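Local atomic coordinates of lipolytic enzyme, g-d-s-l (Clostridium thermocellum, PDB entry 2W1W), a protein that belongs to the family 6 carbohydrate-binding modules, compact beta-sandwich domains that accompany carbohydrate-active and related enzymes, and carries a bound calcium ion. Residues R68-T73 with G119-D124; G39-W44 with V109-A114. All coordinates share one frame; numbering follows the deposited sequence.

Contact 1: R68-T73 with G119-D124; sequences RPMRIT and GGPNVD. With CA (calcium ion), chain C.
Arg68 runs along Gly119 and Gly120 with its methylenes and ends on NH1. Its CB lies 3.5 Å from the carbonyl oxygen of Gly119, and CG keeps about the same separation from that oxygen. With CG anti to the carbonyl carbon (chi1 -73°) and the chain extended from there to NE, the methylenes pass alongside the glycine backbone. Arg68 CD touches both carbonyl oxygens, Gly120 O at 3.4 Å and Gly119 O at 3.5 Å. NE and CZ stay farther from both, and the polar grip is left to Arg68 NH1, which donates to Gly120 O at 3.0 Å with an N-H...O angle of 156°. The oxygen lies at the guanidinium edge, close to its plane, but the donor stands 41° out of the carbonyl plane. The backbone oxygen of Arg68 is buried against CD of Pro121 and has no hydrogen-bonding partner in the model. A water donates to Pro69 O and, weakly, to Gly119 O.

Farther in, the Met70 methyl CE packs against the Pro121 ring, 3.8 Å from its CD. The bend at the end of the Met70 chain turns this methyl inward, where CE also touches Val123 CG2 at 4.1 Å. Next along, Asp124 binds calcium through both its backbone O and OD1, with Thr27 and Cys30 completing the protein ligands. The contact thus bridges the two sheets of a beta-sandwich near their loop end, beside the calcium site of this family 6 module.

Contact 2: G39-W44 with V109-A114; sequences GGYIEW and VIRATA
Val109 and Glu43 meet near one end of an antiparallel strand pair in the beta-sandwich, strands 41-44 and 109-114 running at 170° to each other. Val109 CG1 rests 3.6 Å from the Glu43 carboxylate oxygen OE1. Ile110 forms a hydrogen-bonded pair with Trp44, exchanging N-H and carbonyl in both directions, while the indole NE1 of Trp44 is bonded to Gln8 O. Arg111, in a non-hydrogen-bonded pair with Glu43, points to the same face as Tyr41, Glu43 and Thr113. Its CG is anti to the backbone N (chi1 -178°), and the bend at chi3 brings the guanidinium flat over the Tyr41 ring, planes 4° apart and centres 3.6 Å apart, a cation-pi stack; CD adds a CH-pi contact over the same ring. A salt bridge at the guanidinium edge helps the stack to hold its rotation: Arg111 NE at 2.8 Å and Arg111 NH2 at 3.0 Å both donate to Glu43 OE1, from the same face of the carboxylate plane. Ala112 pairs with Ile42 through two backbone bonds, both side chains pointing to the buried face. Thr113 sets OG1 3.5 Å from Tyr41 CB. At Ala114 the ladder ends: its N is bonded to Gly40 O, and Ala114 O accepts from Gly39 N at 3.0 Å.

Overall arrangement
The centres of the two contacts are about 8 Å apart, and their segments alternate along the chain in the order 39-44, 68-73, 109-114, 119-124. Contact 2 lies within the five-stranded antiparallel sheet, whereas contact 1 runs from that sheet to the four-stranded one holding strand 122-129. Strand 106-114 links them: it lies between strands 41-48 and 70-74, and Arg71 O and Thr73 O probably accept hydrogen bonds from the backbone N atoms of Thr113 and Arg111, respectively. The chain then leaves Ala114 and passes through a loop into strand 122-129, so one connection carries it from one sheet of the sandwich to the other and on to the calcium-binding aspartate.

Contact 1: R68-T73 with G119-D124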
# COMPACT_ATOMS: atom_id res chain seq x y z
N ARG A 68 5.65 4.95 9.93
CA ARG A 68 4.72 3.85 10.02
C ARG A 68 5.08 2.75 8.99
O ARG A 68 4.43 2.59 7.95
CB ARG A 68 3.30 4.33 9.81
CG ARG A 68 2.74 5.12 10.99
CD ARG A 68 1.26 5.35 10.86
NE ARG A 68 0.76 5.94 12.11
CZ ARG A 68 -0.51 5.97 12.44
NH1 ARG A 68 -1.43 5.44 11.66
NH2 ARG A 68 -0.86 6.54 13.59
N PRO A 69 6.15 2.00 9.27
CA PRO A 69 6.65 1.04 8.28
C PRO A 69 5.77 -0.16 8.12
O PRO A 69 4.99 -0.53 8.99
CB PRO A 69 8.01 0.63 8.86
CG PRO A 69 7.86 0.82 10.33
CD PRO A 69 6.97 1.98 10.51
N MET A 70 5.88 -0.75 6.94
CA MET A 70 5.09 -1.92 6.61
C MET A 70 5.93 -3.00 5.95
O MET A 70 6.85 -2.75 5.21
CB MET A 70 3.90 -1.56 5.73
CG MET A 70 2.94 -0.59 6.38
SD MET A 70 1.29 -0.63 5.67
CE MET A 70 1.54 0.26 4.12
N ARG A 71 5.52 -4.22 6.22
CA ARG A 71 6.03 -5.44 5.58
C ARG A 71 5.33 -5.61 4.25
O ARG A 71 4.11 -5.58 4.17
CB ARG A 71 5.75 -6.65 6.48
CG ARG A 71 6.04 -7.99 5.82
CD ARG A 71 5.47 -9.15 6.66
NE ARG A 71 6.12 -9.21 7.94
CZ ARG A 71 5.61 -9.67 9.08
NH1 ARG A 71 4.38 -10.15 9.16
NH2 ARG A 71 6.37 -9.66 10.16
N ILE A 72 6.12 -5.78 3.19
CA ILE A 72 5.57 -6.02 1.87
C ILE A 72 5.83 -7.48 1.50
O ILE A 72 6.95 -7.94 1.48
CB ILE A 72 6.15 -5.07 0.77
CG1 ILE A 72 6.15 -3.60 1.24
CG2 ILE A 72 5.40 -5.30 -0.55
CD1 ILE A 72 4.77 -3.04 1.55
N THR A 73 4.73 -8.17 1.25
CA THR A 73 4.71 -9.59 0.88
C THR A 73 4.17 -9.73 -0.53
O THR A 73 3.19 -9.08 -0.92
CB THR A 73 3.84 -10.40 1.87
OG1 THR A 73 4.20 -10.08 3.24
CG2 THR A 73 4.00 -11.90 1.62
N GLY A 119 0.25 1.16 13.77
CA GLY A 119 -0.39 0.78 12.53
C GLY A 119 0.28 1.38 11.33
O GLY A 119 1.35 1.94 11.39
N GLY A 120 -0.35 1.15 10.21
CA GLY A 120 0.14 1.62 8.91
C GLY A 120 -0.32 3.05 8.65
O GLY A 120 -1.20 3.58 9.33
N PRO A 121 0.23 3.65 7.60
CA PRO A 121 -0.29 4.92 7.14
C PRO A 121 -1.66 4.72 6.50
O PRO A 121 -2.06 3.59 6.22
CB PRO A 121 0.72 5.29 6.06
CG PRO A 121 1.10 3.97 5.47
CD PRO A 121 1.16 3.03 6.64
N ASN A 122 -2.34 5.82 6.18
CA ASN A 122 -3.54 5.75 5.33
C ASN A 122 -3.09 5.56 3.90
O ASN A 122 -2.16 6.23 3.45
CB ASN A 122 -4.41 6.99 5.46
CG ASN A 122 -5.07 7.11 6.83
OD1 ASN A 122 -5.13 6.14 7.58
ND2 ASN A 122 -5.59 8.30 7.14
N VAL A 123 -3.67 4.58 3.21
CA VAL A 123 -3.20 4.22 1.84
C VAL A 123 -4.32 4.44 0.84
O VAL A 123 -5.43 3.92 0.96
CB VAL A 123 -2.71 2.75 1.77
CG1 VAL A 123 -2.34 2.34 0.33
CG2 VAL A 123 -1.52 2.52 2.67
N ASP A 124 -3.99 5.26 -0.14
CA ASP A 124 -4.90 5.67 -1.21
C ASP A 124 -5.08 4.57 -2.26
O ASP A 124 -6.20 4.25 -2.67
CB ASP A 124 -4.39 6.96 -1.87
CG ASP A 124 -5.39 7.63 -2.76
OD1 ASP A 124 -6.63 7.39 -2.62
OD2 ASP A 124 -4.92 8.40 -3.63
CA CA C . -8.14 5.76 -3.11
O HOH W 1 3.25 -0.22 10.97
O HOH W 2 -8.44 4.34 -4.70

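Contact 2: G39-W44 with V109-A114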
# COMPACT_ATOMS: atom_id res chain seq x y z
N GLY A 39 -0.55 -5.08 12.88
CA GLY A 39 -1.01 -6.34 12.28
C GLY A 39 -1.98 -6.30 11.13
O GLY A 39 -2.17 -7.30 10.43
N GLY A 40 -2.64 -5.16 10.97
CA GLY A 40 -3.59 -5.01 9.86
C GLY A 40 -2.88 -5.07 8.53
O GLY A 40 -1.67 -4.88 8.44
N TYR A 41 -3.64 -5.36 7.49
CA TYR A 41 -3.07 -5.37 6.13
C TYR A 41 -4.08 -5.02 5.08
O TYR A 41 -5.31 -5.07 5.29
CB TYR A 41 -2.42 -6.74 5.80
CG TYR A 41 -3.34 -7.96 5.68
CD1 TYR A 41 -4.20 -8.12 4.61
CD2 TYR A 41 -3.29 -8.99 6.63
CE1 TYR A 41 -5.01 -9.24 4.48
CE2 TYR A 41 -4.11 -10.13 6.51
CZ TYR A 41 -4.97 -10.23 5.44
OH TYR A 41 -5.80 -11.33 5.25
N ILE A 42 -3.49 -4.69 3.95
CA ILE A 42 -4.22 -4.51 2.71
C ILE A 42 -3.54 -5.37 1.64
O ILE A 42 -2.34 -5.56 1.66
CB ILE A 42 -4.28 -3.03 2.28
CG1 ILE A 42 -2.88 -2.53 1.87
CG2 ILE A 42 -4.88 -2.20 3.42
CD1 ILE A 42 -2.80 -1.04 1.55
N GLU A 43 -4.34 -5.90 0.75
CA GLU A 43 -3.79 -6.72 -0.32
C GLU A 43 -4.63 -6.67 -1.58
O GLU A 43 -5.83 -6.42 -1.54
CB GLU A 43 -3.56 -8.14 0.16
CG GLU A 43 -4.70 -8.97 0.22
CD GLU A 43 -4.36 -10.43 0.54
OE1 GLU A 43 -3.27 -10.75 1.09
OE2 GLU A 43 -5.23 -11.29 0.26
N TRP A 44 -3.93 -6.82 -2.70
CA TRP A 44 -4.58 -6.88 -3.99
C TRP A 44 -4.05 -8.06 -4.77
O TRP A 44 -2.95 -8.54 -4.58
CB TRP A 44 -4.30 -5.62 -4.83
CG TRP A 44 -4.90 -4.33 -4.35
CD1 TRP A 44 -6.10 -3.79 -4.73
CD2 TRP A 44 -4.29 -3.36 -3.47
NE1 TRP A 44 -6.28 -2.58 -4.13
CE2 TRP A 44 -5.18 -2.28 -3.37
CE3 TRP A 44 -3.10 -3.31 -2.74
CZ2 TRP A 44 -4.90 -1.14 -2.61
CZ3 TRP A 44 -2.84 -2.19 -1.99
CH2 TRP A 44 -3.72 -1.14 -1.92
N VAL A 109 -0.20 -11.88 -5.44
CA VAL A 109 -0.87 -11.36 -4.24
C VAL A 109 0.11 -10.47 -3.53
O VAL A 109 1.17 -10.92 -3.07
CB VAL A 109 -1.34 -12.49 -3.31
CG1 VAL A 109 -2.03 -11.91 -2.08
CG2 VAL A 109 -2.28 -13.53 -4.04
N ILE A 110 -0.22 -9.19 -3.51
CA ILE A 110 0.64 -8.16 -2.93
C ILE A 110 -0.01 -7.58 -1.72
O ILE A 110 -1.10 -7.06 -1.80
CB ILE A 110 0.97 -7.07 -3.95
CG1 ILE A 110 1.62 -7.72 -5.19
CG2 ILE A 110 1.97 -6.05 -3.32
CD1 ILE A 110 2.09 -6.75 -6.26
N ARG A 111 0.67 -7.72 -0.58
CA ARG A 111 0.13 -7.36 0.74
C ARG A 111 1.08 -6.40 1.42
O ARG A 111 2.29 -6.55 1.32
CB ARG A 111 -0.06 -8.60 1.61
CG ARG A 111 -0.66 -8.30 2.98
CD ARG A 111 -0.70 -9.53 3.90
NE ARG A 111 -1.64 -10.52 3.41
CZ ARG A 111 -1.99 -11.62 4.06
NH1 ARG A 111 -1.44 -11.91 5.23
NH2 ARG A 111 -2.88 -12.44 3.53
N ALA A 112 0.51 -5.40 2.08
CA ALA A 112 1.24 -4.46 2.97
C ALA A 112 0.68 -4.56 4.36
O ALA A 112 -0.50 -4.24 4.58
CB ALA A 112 1.11 -3.01 2.46
N THR A 113 1.52 -5.01 5.30
CA THR A 113 1.10 -5.32 6.69
C THR A 113 1.79 -4.37 7.67
O THR A 113 2.98 -4.18 7.64
CB THR A 113 1.49 -6.77 7.06
OG1 THR A 113 0.90 -7.70 6.12
CG2 THR A 113 1.05 -7.13 8.48
N ALA A 114 1.00 -3.80 8.56
CA ALA A 114 1.52 -2.95 9.64
C ALA A 114 2.36 -3.76 10.61
O ALA A 114 1.90 -4.74 11.17
CB ALA A 114 0.33 -2.27 10.38
O HOH W 3 -5.17 -13.51 1.37